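Local structure of B-N-acetylhexosaminidase (Streptomyces plicatus, 5FCZ) at residues A162-S167 against L447-L452; N189-H194 against L245-E250; T388-S393 against D438-V443. The protein probably hydrolyses terminal non-reducing N-acetylhexosamine residues, as a beta-N-acetylhexosaminidase of glycoside hydrolase family 20. All coordinates share one frame; numbering follows the deposited sequence.

Contact 1: residues A162-S167 against L447-L452; sequences AMLDVS and LWTETL. With TNX (1,5-anhydro-2-deoxy-2-(ethanethioylamino)-D-arabino-hex-1-enitol), chain B.
Asp165 OD2 is gripped by two groups: the backbone N of Thr449, 2.9 Å away in a nearly straight bond (172°), and the Arg168 guanidinium just beyond the strand, which makes a salt bridge with it. The amide comes from above the carboxylate plane. This is the seam of a TIM barrel, where the first strand, 159-165, lies parallel to the last, 440-447, and the loop after the latter reaches the bound ligand. Two backbone bonds, from Leu447 N to Met163 O and from Asp165 N to Leu447 O, bracket the Leu164-Leu447 bridge. On the outer face these two leucines lie alongside each other and point the same way, with Leu164 CD1 4.1 Å from Leu447 CD2. Past the bridge the pairing becomes a side-chain clasp. Thr449 OG1 donates to Asp165 O at 2.8 Å, standing above the carbonyl plane, while Asp165 OD1 turns back to accept from Ser167 N in an Asx turn, so both carboxylate oxygens are engaged and the group is fixed in rotation. Trp448 illustrates how such a strand end can build a sugar site. Its indole is sandwiched: Met163, bent at chi3 (81°), brings CE over the centre of the six-membered ring, 3.4 Å from the centroid, and its SD follows over the same face in a Met-aromatic contact. Across the opposite face lies the bound TNX, with its C5 over the ring and its O4 offset toward the rim. His194 of the neighbouring strand meets the indole edge-to-face. The next residue adds a polar hold on the ligand, to which Asp401, Arg168, Trp414 and Asp319 also bond: Glu450, bent at chi2, turns its carboxylate to TNX, and OE2 accepts a hydrogen bond from TNX O4 at 2.7 Å.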
ATOM      1  N   ALA A 162      -0.150   1.693   0.069  1.00 23.89           N
ATOM      2  CA  ALA A 162       0.634   1.425  -1.120  1.00 17.20           C
ATOM      3  C   ALA A 162      -0.339   1.453  -2.270  1.00 18.47           C
ATOM      4  O   ALA A 162      -1.468   0.970  -2.134  1.00 23.60           O
ATOM      5  CB  ALA A 162       1.322   0.068  -1.022  1.00 17.21           C
ATOM      6  N   MET A 163       0.057   2.074  -3.362  1.00 19.20           N
ATOM      7  CA  MET A 163      -0.797   2.174  -4.527  1.00 14.65           C
ATOM      8  C   MET A 163      -0.188   1.318  -5.610  1.00 20.60           C
ATOM      9  O   MET A 163       1.043   1.298  -5.772  1.00 17.28           O
ATOM     10  CB  MET A 163      -0.929   3.608  -5.041  1.00 17.92           C
ATOM     11  CG  MET A 163      -1.989   3.799  -6.147  1.00 21.25           C
ATOM     12  SD  MET A 163      -1.762   5.279  -7.177  1.00 20.02           S
ATOM     13  CE  MET A 163      -0.504   4.643  -8.285  1.00 18.99           C
ATOM     14  N   LEU A 164      -1.052   0.642  -6.363  1.00 18.92           N
ATOM     15  CA  LEU A 164      -0.661   0.041  -7.626  1.00 16.12           C
ATOM     16  C   LEU A 164      -1.480   0.647  -8.748  1.00 20.94           C
ATOM     17  O   LEU A 164      -2.700   0.778  -8.639  1.00 22.80           O
ATOM     18  CB  LEU A 164      -0.822  -1.474  -7.625  1.00 17.27           C
ATOM     19  CG  LEU A 164      -0.179  -2.159  -8.842  1.00 17.11           C
ATOM     20  CD1 LEU A 164       1.340  -1.901  -8.931  1.00 23.87           C
ATOM     21  CD2 LEU A 164      -0.481  -3.655  -8.858  1.00 18.40           C
ATOM     22  N   ASP A 165      -0.788   1.027  -9.817  1.00 21.57           N
ATOM     23  CA  ASP A 165      -1.405   1.550 -11.025  1.00 20.56           C
ATOM     24  C   ASP A 165      -1.641   0.347 -11.938  1.00 21.01           C
ATOM     25  O   ASP A 165      -0.684  -0.318 -12.362  1.00 20.04           O
ATOM     26  CB  ASP A 165      -0.492   2.632 -11.631  1.00 21.42           C
ATOM     27  CG  ASP A 165      -0.823   2.996 -13.071  1.00 21.82           C
ATOM     28  OD1 ASP A 165      -1.904   2.603 -13.592  1.00 18.50           O
ATOM     29  OD2 ASP A 165       0.061   3.668 -13.682  1.00 17.02           O
ATOM     30  N   VAL A 166      -2.913   0.017 -12.172  1.00 17.45           N
ATOM     31  CA  VAL A 166      -3.271  -1.081 -13.060  1.00 21.06           C
ATOM     32  C   VAL A 166      -3.859  -0.549 -14.350  1.00 21.60           C
ATOM     33  O   VAL A 166      -4.246  -1.338 -15.234  1.00 20.48           O
ATOM     34  CB  VAL A 166      -4.212  -2.115 -12.396  1.00 21.44           C
ATOM     35  CG1 VAL A 166      -3.516  -2.799 -11.196  1.00 16.90           C
ATOM     36  CG2 VAL A 166      -5.540  -1.498 -12.006  1.00 18.34           C
ATOM     37  N   SER A 167      -3.874   0.783 -14.508  1.00 22.62           N
ATOM     38  CA  SER A 167      -4.404   1.387 -15.720  1.00 13.75           C
ATOM     39  C   SER A 167      -3.352   1.431 -16.804  1.00 21.46           C
ATOM     40  O   SER A 167      -3.669   1.186 -17.970  1.00 20.19           O
ATOM     41  CB  SER A 167      -4.911   2.799 -15.455  1.00 19.38           C
ATOM     42  OG  SER A 167      -5.887   2.798 -14.448  1.00 23.80           O
ATOM     43  N   LEU A 447       3.101   3.230  -6.852  1.00 19.36           N
ATOM     44  CA  LEU A 447       3.894   2.597  -7.894  1.00 19.04           C
ATOM     45  C   LEU A 447       3.150   2.735  -9.221  1.00 20.88           C
ATOM     46  O   LEU A 447       2.268   1.927  -9.522  1.00 20.79           O
ATOM     47  CB  LEU A 447       4.169   1.155  -7.547  1.00 19.60           C
ATOM     48  CG  LEU A 447       4.913   0.341  -8.591  1.00 17.58           C
ATOM     49  CD1 LEU A 447       6.179   1.081  -8.989  1.00 24.39           C
ATOM     50  CD2 LEU A 447       5.203  -1.043  -7.971  1.00 24.47           C
ATOM     51  N   TRP A 448       3.520   3.747 -10.012  1.00 16.95           N
ATOM     52  CA  TRP A 448       2.909   3.974 -11.322  1.00 23.70           C
ATOM     53  C   TRP A 448       3.546   3.059 -12.356  1.00 18.41           C
ATOM     54  O   TRP A 448       4.712   2.675 -12.229  1.00 22.85           O
ATOM     55  CB  TRP A 448       3.056   5.442 -11.743  1.00 19.29           C
ATOM     56  CG  TRP A 448       2.481   6.383 -10.746  1.00 14.57           C
ATOM     57  CD1 TRP A 448       3.151   7.008  -9.752  1.00 18.61           C
ATOM     58  CD2 TRP A 448       1.120   6.779 -10.628  1.00 19.84           C
ATOM     59  NE1 TRP A 448       2.296   7.774  -9.003  1.00 21.30           N
ATOM     60  CE2 TRP A 448       1.036   7.657  -9.526  1.00 22.22           C
ATOM     61  CE3 TRP A 448      -0.053   6.470 -11.344  1.00 18.87           C
ATOM     62  CZ2 TRP A 448      -0.172   8.254  -9.127  1.00 21.20           C
ATOM     63  CZ3 TRP A 448      -1.244   7.061 -10.955  1.00 16.82           C
ATOM     64  CH2 TRP A 448      -1.293   7.956  -9.867  1.00 19.38           C
ATOM     65  N   THR A 449       2.770   2.678 -13.379  1.00 19.65           N
ATOM     66  CA  THR A 449       3.252   1.643 -14.287  1.00 22.41           C
ATOM     67  C   THR A 449       3.375   2.085 -15.766  1.00 22.73           C
ATOM     68  O   THR A 449       3.301   1.248 -16.664  1.00 20.37           O
ATOM     69  CB  THR A 449       2.387   0.391 -14.127  1.00 20.60           C
ATOM     70  OG1 THR A 449       1.004   0.672 -14.379  1.00 21.40           O
ATOM     71  CG2 THR A 449       2.513  -0.135 -12.722  1.00 15.20           C
ATOM     72  N   GLU A 450       3.674   3.367 -16.063  1.00 22.49           N
ATOM     73  CA  GLU A 450       3.988   3.718 -17.458  1.00 26.27           C
ATOM     74  C   GLU A 450       5.052   2.804 -18.047  1.00 25.16           C
ATOM     75  O   GLU A 450       4.999   2.461 -19.237  1.00 24.41           O
ATOM     76  CB  GLU A 450       4.476   5.159 -17.603  1.00 21.62           C
ATOM     77  CG  GLU A 450       3.377   6.182 -17.579  1.00 24.93           C
ATOM     78  CD  GLU A 450       3.068   6.652 -16.168  1.00 25.25           C
ATOM     79  OE1 GLU A 450       3.408   5.944 -15.177  1.00 22.81           O
ATOM     80  OE2 GLU A 450       2.489   7.746 -16.051  1.00 23.68           O
ATOM     81  N   THR A 451       6.027   2.405 -17.230  1.00 19.80           N
ATOM     82  CA  THR A 451       7.236   1.738 -17.693  1.00 21.53           C
ATOM     83  C   THR A 451       7.335   0.302 -17.211  1.00 26.26           C
ATOM     84  O   THR A 451       8.326  -0.365 -17.517  1.00 20.08           O
ATOM     85  CB  THR A 451       8.504   2.493 -17.221  1.00 21.86           C
ATOM     86  OG1 THR A 451       8.793   2.154 -15.861  1.00 19.12           O
ATOM     87  CG2 THR A 451       8.340   4.030 -17.301  1.00 24.21           C
ATOM     88  N   LEU A 452       6.350  -0.195 -16.460  1.00 25.41           N
ATOM     89  CA  LEU A 452       6.460  -1.492 -15.811  1.00 19.23           C
ATOM     90  C   LEU A 452       5.338  -2.408 -16.288  1.00 27.05           C
ATOM     91  O   LEU A 452       4.150  -2.065 -16.186  1.00 26.99           O
ATOM     92  CB  LEU A 452       6.420  -1.336 -14.300  1.00 23.15           C
ATOM     93  CG  LEU A 452       7.348  -0.290 -13.682  1.00 22.31           C
ATOM     94  CD1 LEU A 452       7.014  -0.162 -12.234  1.00 22.65           C
ATOM     95  CD2 LEU A 452       8.784  -0.692 -13.875  1.00 17.97           C
TER
HETATM   96  C1  TNX B 601       1.872  12.000 -12.522  1.00 33.26           C
HETATM   97  S7  TNX B 601       1.418  11.422  -9.827  1.00 24.92           S
HETATM   98  C2  TNX B 601       0.686  11.446 -12.387  1.00 26.70           C
HETATM   99  C3  TNX B 601       0.446  10.024 -12.909  1.00 20.37           C
HETATM  100  C4  TNX B 601       1.820   9.503 -13.396  1.00 18.11           C
HETATM  101  C5  TNX B 601       2.919   9.887 -12.380  1.00 20.33           C
HETATM  102  C6  TNX B 601       4.278   9.490 -12.936  1.00 21.24           C
HETATM  103  C7  TNX B 601      -0.112  11.914 -10.271  1.00 23.56           C
HETATM  104  C8  TNX B 601      -1.208  12.098  -9.243  1.00 20.26           C
HETATM  105  N2  TNX B 601      -0.318  12.072 -11.573  1.00 23.63           N
HETATM  106  O3  TNX B 601      -0.541  10.030 -13.897  1.00 24.58           O
HETATM  107  O4  TNX B 601       1.737   8.121 -13.532  1.00 21.79           O
HETATM  108  O5  TNX B 601       2.971  11.302 -12.116  1.00 26.96           O
HETATM  109  O6  TNX B 601       5.186   9.346 -11.878  1.00 24.95           O

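Contact 2: residues N189-H194 against L245-E250; sequences NKLHLH and LEVVPE
Asn189 O accepts from Glu246 N at 2.8 Å, the first rung of a parallel pairing between strands 190-194 and 246-250, the second and third strands of the TIM barrel. The Asn189 amide itself turns elsewhere, to Ala158 O, Glu98 and Arg160 N. Lys190 follows, lying alongside Glu246 and pointing the same way. Its CE is 3.4 Å from Glu246 OE1, but NZ is too far for a salt bridge; a water accepts from NZ and can bridge to that oxygen. The stronger partners lie outside, Ala158 O for the ammonium and Arg312 for the carboxylate. Leu191 contributes both backbone groups, N donating to Glu246 O and O accepting from Val248 N, while its CB packs against Leu245 CB. His192 lies on the same face as Lys190. CG anti to the backbone N (chi1 170°) carries the ring to Glu250, where NE2 donates to OE1 at 2.7 Å, nearly coplanar with the carboxylate and on its anti side; ND1 is paired with Glu444 OE2. Leu193 resumes the ladder from N to Val248 O, and its CD1 meets Val247 CG1 at 4.1 Å on the outer face. His194 closes the run: ND1 donates to the same Glu250 OE1 at 2.8 Å, this time from well above the carboxylate plane, the ring turned 84° against it. One oxygen thus holds two imidazoles in unlike orientations, and Trp350 NE1 on OE2 further steadies the carboxylate, while Asp197 takes His194 NE2. Strand 159-165 flanks 190-194 on its other edge, helix 230-242 packs Tyr233 and Ala240 against the outer face of 246-250, and side chains of strand 313-315 meet Glu246, Pro249 and Glu250.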
ATOM      1  N   ASN A 189      -1.608  -0.930   5.811  1.00 27.94           N
ATOM      2  CA  ASN A 189      -2.980  -1.309   6.098  1.00 24.45           C
ATOM      3  C   ASN A 189      -3.978  -0.824   5.048  1.00 23.06           C
ATOM      4  O   ASN A 189      -5.173  -1.128   5.166  1.00 22.64           O
ATOM      5  CB  ASN A 189      -3.404  -0.827   7.509  1.00 22.94           C
ATOM      6  CG  ASN A 189      -3.407   0.659   7.663  1.00 21.34           C
ATOM      7  OD1 ASN A 189      -3.065   1.390   6.750  1.00 25.84           O
ATOM      8  ND2 ASN A 189      -3.825   1.121   8.831  1.00 24.92           N
ATOM      9  N   LYS A 190      -3.524  -0.164   3.987  1.00 25.17           N
ATOM     10  CA  LYS A 190      -4.427   0.250   2.925  1.00 25.10           C
ATOM     11  C   LYS A 190      -3.766  -0.000   1.586  1.00 22.86           C
ATOM     12  O   LYS A 190      -2.548   0.147   1.455  1.00 20.34           O
ATOM     13  CB  LYS A 190      -4.819   1.715   3.080  1.00 20.97           C
ATOM     14  CG  LYS A 190      -5.401   1.960   4.452  1.00 26.07           C
ATOM     15  CD  LYS A 190      -5.918   3.351   4.654  1.00 26.02           C
ATOM     16  CE  LYS A 190      -6.797   3.397   5.899  1.00 28.36           C
ATOM     17  NZ  LYS A 190      -6.058   2.987   7.139  1.00 28.97           N
ATOM     18  N   LEU A 191      -4.582  -0.401   0.606  1.00 24.99           N
ATOM     19  CA  LEU A 191      -4.137  -0.714  -0.752  1.00 20.20           C
ATOM     20  C   LEU A 191      -4.967   0.115  -1.710  1.00 21.42           C
ATOM     21  O   LEU A 191      -6.136  -0.194  -1.971  1.00 18.85           O
ATOM     22  CB  LEU A 191      -4.261  -2.193  -1.104  1.00 23.41           C
ATOM     23  CG  LEU A 191      -3.854  -2.599  -2.533  1.00 22.23           C
ATOM     24  CD1 LEU A 191      -2.400  -2.598  -2.576  1.00 17.76           C
ATOM     25  CD2 LEU A 191      -4.359  -3.997  -2.946  1.00 19.29           C
ATOM     26  N   HIS A 192      -4.322   1.131  -2.247  1.00 19.41           N
ATOM     27  CA  HIS A 192      -4.910   2.080  -3.156  1.00 16.48           C
ATOM     28  C   HIS A 192      -4.727   1.515  -4.552  1.00 17.01           C
ATOM     29  O   HIS A 192      -3.599   1.246  -4.953  1.00 18.35           O
ATOM     30  CB  HIS A 192      -4.192   3.430  -2.953  1.00 19.57           C
ATOM     31  CG  HIS A 192      -4.502   4.488  -3.976  1.00 21.15           C
ATOM     32  ND1 HIS A 192      -3.765   5.645  -4.080  1.00 26.60           N
ATOM     33  CD2 HIS A 192      -5.457   4.573  -4.929  1.00 18.84           C
ATOM     34  CE1 HIS A 192      -4.267   6.407  -5.041  1.00 18.52           C
ATOM     35  NE2 HIS A 192      -5.286   5.776  -5.574  1.00 19.58           N
ATOM     36  N   LEU A 193      -5.822   1.321  -5.284  1.00 22.80           N
ATOM     37  CA  LEU A 193      -5.781   0.783  -6.643  1.00 21.60           C
ATOM     38  C   LEU A 193      -6.201   1.881  -7.606  1.00 21.01           C
ATOM     39  O   LEU A 193      -7.313   2.417  -7.493  1.00 25.52           O
ATOM     40  CB  LEU A 193      -6.716  -0.417  -6.801  1.00 22.85           C
ATOM     41  CG  LEU A 193      -6.371  -1.703  -6.036  1.00 26.71           C
ATOM     42  CD1 LEU A 193      -7.341  -2.862  -6.397  1.00 25.29           C
ATOM     43  CD2 LEU A 193      -4.961  -2.117  -6.330  1.00 19.98           C
ATOM     44  N   HIS A 194      -5.322   2.203  -8.553  1.00 23.18           N
ATOM     45  CA  HIS A 194      -5.573   3.201  -9.599  1.00 17.22           C
ATOM     46  C   HIS A 194      -6.254   2.466 -10.750  1.00 24.12           C
ATOM     47  O   HIS A 194      -5.604   1.924 -11.658  1.00 17.87           O
ATOM     48  CB  HIS A 194      -4.264   3.877 -10.002  1.00 25.69           C
ATOM     49  CG  HIS A 194      -4.440   5.132 -10.782  1.00 21.76           C
ATOM     50  ND1 HIS A 194      -4.787   6.333 -10.202  1.00 22.71           N
ATOM     51  CD2 HIS A 194      -4.321   5.369 -12.103  1.00 19.17           C
ATOM     52  CE1 HIS A 194      -4.905   7.250 -11.144  1.00 21.15           C
ATOM     53  NE2 HIS A 194      -4.617   6.695 -12.303  1.00 19.20           N
ATOM     54  N   LEU A 245      -5.477  -5.460   4.512  1.00 26.41           N
ATOM     55  CA  LEU A 245      -5.395  -4.274   3.667  1.00 22.81           C
ATOM     56  C   LEU A 245      -6.800  -3.786   3.344  1.00 24.15           C
ATOM     57  O   LEU A 245      -7.590  -4.504   2.718  1.00 22.66           O
ATOM     58  CB  LEU A 245      -4.623  -4.581   2.387  1.00 21.63           C
ATOM     59  CG  LEU A 245      -3.140  -4.749   2.690  1.00 26.72           C
ATOM     60  CD1 LEU A 245      -2.467  -5.495   1.587  1.00 28.42           C
ATOM     61  CD2 LEU A 245      -2.461  -3.388   2.900  1.00 27.13           C
ATOM     62  N   GLU A 246      -7.107  -2.553   3.737  1.00 17.88           N
ATOM     63  CA  GLU A 246      -8.354  -1.931   3.294  1.00 22.21           C
ATOM     64  C   GLU A 246      -8.158  -1.419   1.866  1.00 22.07           C
ATOM     65  O   GLU A 246      -7.262  -0.608   1.616  1.00 21.56           O
ATOM     66  CB  GLU A 246      -8.733  -0.809   4.264  1.00 19.09           C
ATOM     67  CG  GLU A 246     -10.053  -0.031   3.955  1.00 25.32           C
ATOM     68  CD  GLU A 246     -10.396   1.012   5.035  1.00 25.52           C
ATOM     69  OE1 GLU A 246      -9.498   1.369   5.827  1.00 25.49           O
ATOM     70  OE2 GLU A 246     -11.564   1.450   5.123  1.00 25.79           O
ATOM     71  N   VAL A 247      -8.966  -1.888   0.925  1.00 20.83           N
ATOM     72  CA  VAL A 247      -8.785  -1.477  -0.464  1.00 19.53           C
ATOM     73  C   VAL A 247      -9.425  -0.114  -0.677  1.00 17.34           C
ATOM     74  O   VAL A 247     -10.604   0.082  -0.374  1.00 26.11           O
ATOM     75  CB  VAL A 247      -9.349  -2.523  -1.436  1.00 17.70           C
ATOM     76  CG1 VAL A 247      -9.369  -1.972  -2.925  1.00 17.62           C
ATOM     77  CG2 VAL A 247      -8.488  -3.715  -1.378  1.00 17.71           C
ATOM     78  N   VAL A 248      -8.643   0.831  -1.211  1.00 22.62           N
ATOM     79  CA  VAL A 248      -9.084   2.186  -1.558  1.00 13.20           C
ATOM     80  C   VAL A 248      -9.082   2.293  -3.083  1.00 19.52           C
ATOM     81  O   VAL A 248      -8.014   2.405  -3.702  1.00 14.17           O
ATOM     82  CB  VAL A 248      -8.172   3.227  -0.895  1.00 16.03           C
ATOM     83  CG1 VAL A 248      -8.625   4.636  -1.190  1.00 20.11           C
ATOM     84  CG2 VAL A 248      -8.165   3.045   0.578  1.00 19.37           C
ATOM     85  N   PRO A 249     -10.232   2.188  -3.735  1.00 18.66           N
ATOM     86  CA  PRO A 249     -10.266   2.273  -5.195  1.00 22.17           C
ATOM     87  C   PRO A 249     -10.261   3.726  -5.658  1.00 25.40           C
ATOM     88  O   PRO A 249     -10.778   4.617  -4.979  1.00 22.37           O
ATOM     89  CB  PRO A 249     -11.599   1.588  -5.546  1.00 22.77           C
ATOM     90  CG  PRO A 249     -12.495   2.009  -4.371  1.00 18.56           C
ATOM     91  CD  PRO A 249     -11.588   1.995  -3.168  1.00 23.92           C
ATOM     92  N   GLU A 250      -9.681   3.965  -6.836  1.00 23.95           N
ATOM     93  CA  GLU A 250      -9.643   5.304  -7.429  1.00 19.79           C
ATOM     94  C   GLU A 250     -10.256   5.268  -8.813  1.00 19.47           C
ATOM     95  O   GLU A 250      -9.840   4.466  -9.659  1.00 16.95           O
ATOM     96  CB  GLU A 250      -8.212   5.846  -7.544  1.00 23.54           C
ATOM     97  CG  GLU A 250      -8.162   7.247  -8.158  1.00 22.87           C
ATOM     98  CD  GLU A 250      -6.779   7.791  -8.326  1.00 20.88           C
ATOM     99  OE1 GLU A 250      -5.846   7.238  -7.722  1.00 17.86           O
ATOM    100  OE2 GLU A 250      -6.640   8.779  -9.073  1.00 20.75           O
TER
HETATM  101  O   HOH W   1      -7.301   0.320   7.410  1.00 22.21           O

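Contact 3: residues T388-S393 against D438-V443; sequences TGLILS and DAVRGV
Leu390 and Leu392 bury the most surface here, each anchored by its backbone to strand 440-443 in the parallel pairing of the barrel's seventh and eighth strands. Leu390 is held twice: its N donates to Ala439 O at 2.8 Å and its O accepts from Arg441 N at 2.8 Å. Between Leu390 and Ile391 the register slips by one residue, a beta bulge in which Arg441 is the extra residue. Leu392 restores the ladder beyond it, its N pointing almost straight (175°) at Gly442 O and lying in the carbonyl plane. On the outer face both leucines converge on Val440, Leu390 CD2 being 4.4 Å from CG2 and Leu392 CD1 4.3 Å from CG1. Arg441 works differently. As the extra residue of the bulge it points toward strand 389-392; its chain bends at chi2 (-76°) and lays the guanidinium flat against the start of that strand, with Gly389 CA 3.6 Å above the centre of the plane. With an alanine here, Gly389 would probably lose the flat cover of the guanidinium, leaving a gap over its CA. Helix 374-385 packs over Leu390 with Val380 and Ala384, while strand 363-366 pairs with the other edge of 389-392 and sends Leu363 to Arg441 and Ile391.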
ATOM      1  N   THR A 388      -9.187  19.125   6.569  1.00 28.62           N
ATOM      2  CA  THR A 388      -8.907  18.086   5.595  1.00 30.15           C
ATOM      3  C   THR A 388      -7.707  17.257   6.054  1.00 30.07           C
ATOM      4  O   THR A 388      -6.647  17.805   6.364  1.00 28.25           O
ATOM      5  CB  THR A 388      -8.635  18.751   4.246  1.00 27.74           C
ATOM      6  OG1 THR A 388      -9.701  19.684   3.965  1.00 26.16           O
ATOM      7  CG2 THR A 388      -8.521  17.733   3.114  1.00 23.89           C
ATOM      8  N   GLY A 389      -7.867  15.938   6.125  1.00 24.78           N
ATOM      9  CA  GLY A 389      -6.728  15.094   6.424  1.00 24.86           C
ATOM     10  C   GLY A 389      -5.738  15.065   5.273  1.00 23.45           C
ATOM     11  O   GLY A 389      -6.094  15.213   4.103  1.00 25.12           O
ATOM     12  N   LEU A 390      -4.481  14.829   5.616  1.00 21.56           N
ATOM     13  CA  LEU A 390      -3.373  14.814   4.670  1.00 25.55           C
ATOM     14  C   LEU A 390      -2.769  13.426   4.574  1.00 27.14           C
ATOM     15  O   LEU A 390      -2.290  12.872   5.580  1.00 22.66           O
ATOM     16  CB  LEU A 390      -2.289  15.782   5.121  1.00 27.64           C
ATOM     17  CG  LEU A 390      -2.116  17.083   4.378  1.00 35.08           C
ATOM     18  CD1 LEU A 390      -3.444  17.751   4.233  1.00 26.32           C
ATOM     19  CD2 LEU A 390      -1.110  17.955   5.157  1.00 30.39           C
ATOM     20  N   ILE A 391      -2.731  12.899   3.360  1.00 24.77           N
ATOM     21  CA  ILE A 391      -1.895  11.752   3.042  1.00 19.71           C
ATOM     22  C   ILE A 391      -0.677  12.263   2.303  1.00 19.39           C
ATOM     23  O   ILE A 391      -0.810  12.877   1.242  1.00 26.80           O
ATOM     24  CB  ILE A 391      -2.642  10.728   2.183  1.00 21.31           C
ATOM     25  CG1 ILE A 391      -3.921  10.285   2.877  1.00 23.89           C
ATOM     26  CG2 ILE A 391      -1.744   9.538   1.913  1.00 17.42           C
ATOM     27  CD1 ILE A 391      -4.881   9.571   1.928  1.00 28.56           C
ATOM     28  N   LEU A 392       0.504  11.953   2.814  1.00 17.18           N
ATOM     29  CA  LEU A 392       1.748  12.419   2.229  1.00 22.50           C
ATOM     30  C   LEU A 392       2.360  11.345   1.333  1.00 22.62           C
ATOM     31  O   LEU A 392       2.671  10.231   1.785  1.00 27.10           O
ATOM     32  CB  LEU A 392       2.737  12.817   3.321  1.00 21.02           C
ATOM     33  CG  LEU A 392       2.326  13.961   4.241  1.00 22.13           C
ATOM     34  CD1 LEU A 392       3.500  14.327   5.149  1.00 25.58           C
ATOM     35  CD2 LEU A 392       1.864  15.174   3.413  1.00 23.30           C
ATOM     36  N   SER A 393       2.585  11.688   0.072  1.00 22.54           N
ATOM     37  CA  SER A 393       3.296  10.803  -0.849  1.00 23.38           C
ATOM     38  C   SER A 393       4.120  11.641  -1.811  1.00 20.66           C
ATOM     39  O   SER A 393       3.914  11.600  -3.027  1.00 26.15           O
ATOM     40  CB  SER A 393       2.319   9.867  -1.571  1.00 20.10           C
ATOM     41  OG  SER A 393       1.389  10.550  -2.364  1.00 20.90           O
ATOM     42  N   ASP A 438      -1.113  17.349  13.345  1.00 41.60           N
ATOM     43  CA  ASP A 438      -2.312  16.569  13.604  1.00 37.31           C
ATOM     44  C   ASP A 438      -3.175  16.402  12.354  1.00 30.34           C
ATOM     45  O   ASP A 438      -4.125  15.612  12.359  1.00 36.76           O
ATOM     46  CB  ASP A 438      -3.123  17.240  14.721  1.00 46.02           C
ATOM     47  CG  ASP A 438      -3.524  18.682  14.359  1.00 70.60           C
ATOM     48  OD1 ASP A 438      -2.714  19.613  14.639  1.00 69.36           O
ATOM     49  OD2 ASP A 438      -4.626  18.878  13.761  1.00 59.14           O
ATOM     50  N   ALA A 439      -2.890  17.132  11.288  1.00 34.41           N
ATOM     51  CA  ALA A 439      -3.627  16.929  10.046  1.00 37.44           C
ATOM     52  C   ALA A 439      -3.080  15.767   9.231  1.00 35.70           C
ATOM     53  O   ALA A 439      -3.779  15.288   8.329  1.00 27.37           O
ATOM     54  CB  ALA A 439      -3.600  18.196   9.190  1.00 41.12           C
ATOM     55  N   VAL A 440      -1.866  15.304   9.540  1.00 27.17           N
ATOM     56  CA  VAL A 440      -1.216  14.244   8.775  1.00 31.09           C
ATOM     57  C   VAL A 440      -1.772  12.891   9.213  1.00 26.44           C
ATOM     58  O   VAL A 440      -1.552  12.451  10.341  1.00 25.25           O
ATOM     59  CB  VAL A 440       0.304  14.291   8.939  1.00 29.85           C
ATOM     60  CG1 VAL A 440       0.934  13.065   8.304  1.00 28.54           C
ATOM     61  CG2 VAL A 440       0.848  15.577   8.334  1.00 26.35           C
ATOM     62  N   ARG A 441      -2.467  12.219   8.308  1.00 30.68           N
ATOM     63  CA  ARG A 441      -3.022  10.911   8.597  1.00 27.28           C
ATOM     64  C   ARG A 441      -2.017   9.794   8.344  1.00 25.67           C
ATOM     65  O   ARG A 441      -2.073   8.742   9.004  1.00 28.98           O
ATOM     66  CB  ARG A 441      -4.282  10.704   7.761  1.00 30.76           C
ATOM     67  CG  ARG A 441      -5.341  11.790   7.971  1.00 31.19           C
ATOM     68  CD  ARG A 441      -6.114  11.645   9.310  1.00 36.04           C
ATOM     69  NE  ARG A 441      -6.618  12.955   9.750  1.00 57.55           N
ATOM     70  CZ  ARG A 441      -7.813  13.478   9.428  1.00 68.11           C
ATOM     71  NH1 ARG A 441      -8.704  12.806   8.655  1.00 44.51           N
ATOM     72  NH2 ARG A 441      -8.117  14.701   9.885  1.00 54.13           N
ATOM     73  N   GLY A 442      -1.088  10.015   7.431  1.00 21.85           N
ATOM     74  CA  GLY A 442      -0.021   9.077   7.192  1.00 18.89           C
ATOM     75  C   GLY A 442       0.584   9.287   5.818  1.00 23.87           C
ATOM     76  O   GLY A 442       0.532  10.388   5.260  1.00 23.78           O
ATOM     77  N   VAL A 443       1.130   8.194   5.293  1.00 21.38           N
ATOM     78  CA  VAL A 443       1.963   8.204   4.105  1.00 16.22           C
ATOM     79  C   VAL A 443       1.411   7.181   3.123  1.00 26.58           C
ATOM     80  O   VAL A 443       0.637   6.289   3.490  1.00 25.24           O
ATOM     81  CB  VAL A 443       3.427   7.904   4.457  1.00 15.81           C
ATOM     82  CG1 VAL A 443       3.925   8.935   5.448  1.00 26.62           C
ATOM     83  CG2 VAL A 443       3.574   6.521   5.062  1.00 21.50           C
TER

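All three contacts belong to one parallel sheet, the TIM barrel of the catalytic domain, with strand order 246-250, 190-194, 159-165, 440-447, 389-392. Contact 1 joins first and last strands, 280 residues apart, and so closes the barrel; contacts 2 and 3 are nested within that loop, in series. Contact 2 flanks contact 1, centres about 13 Å apart, and touches it where strands 159-165 and 190-194 run side by side. Contact 3 lies about 21 Å from contact 1, centre to centre, yet its strand 440-447 leads into loop 447-452, which meets the ligand. Contacts 2 and 3, centres about 16 Å apart and not touching, belong to the barrel wall on either side of contact 1.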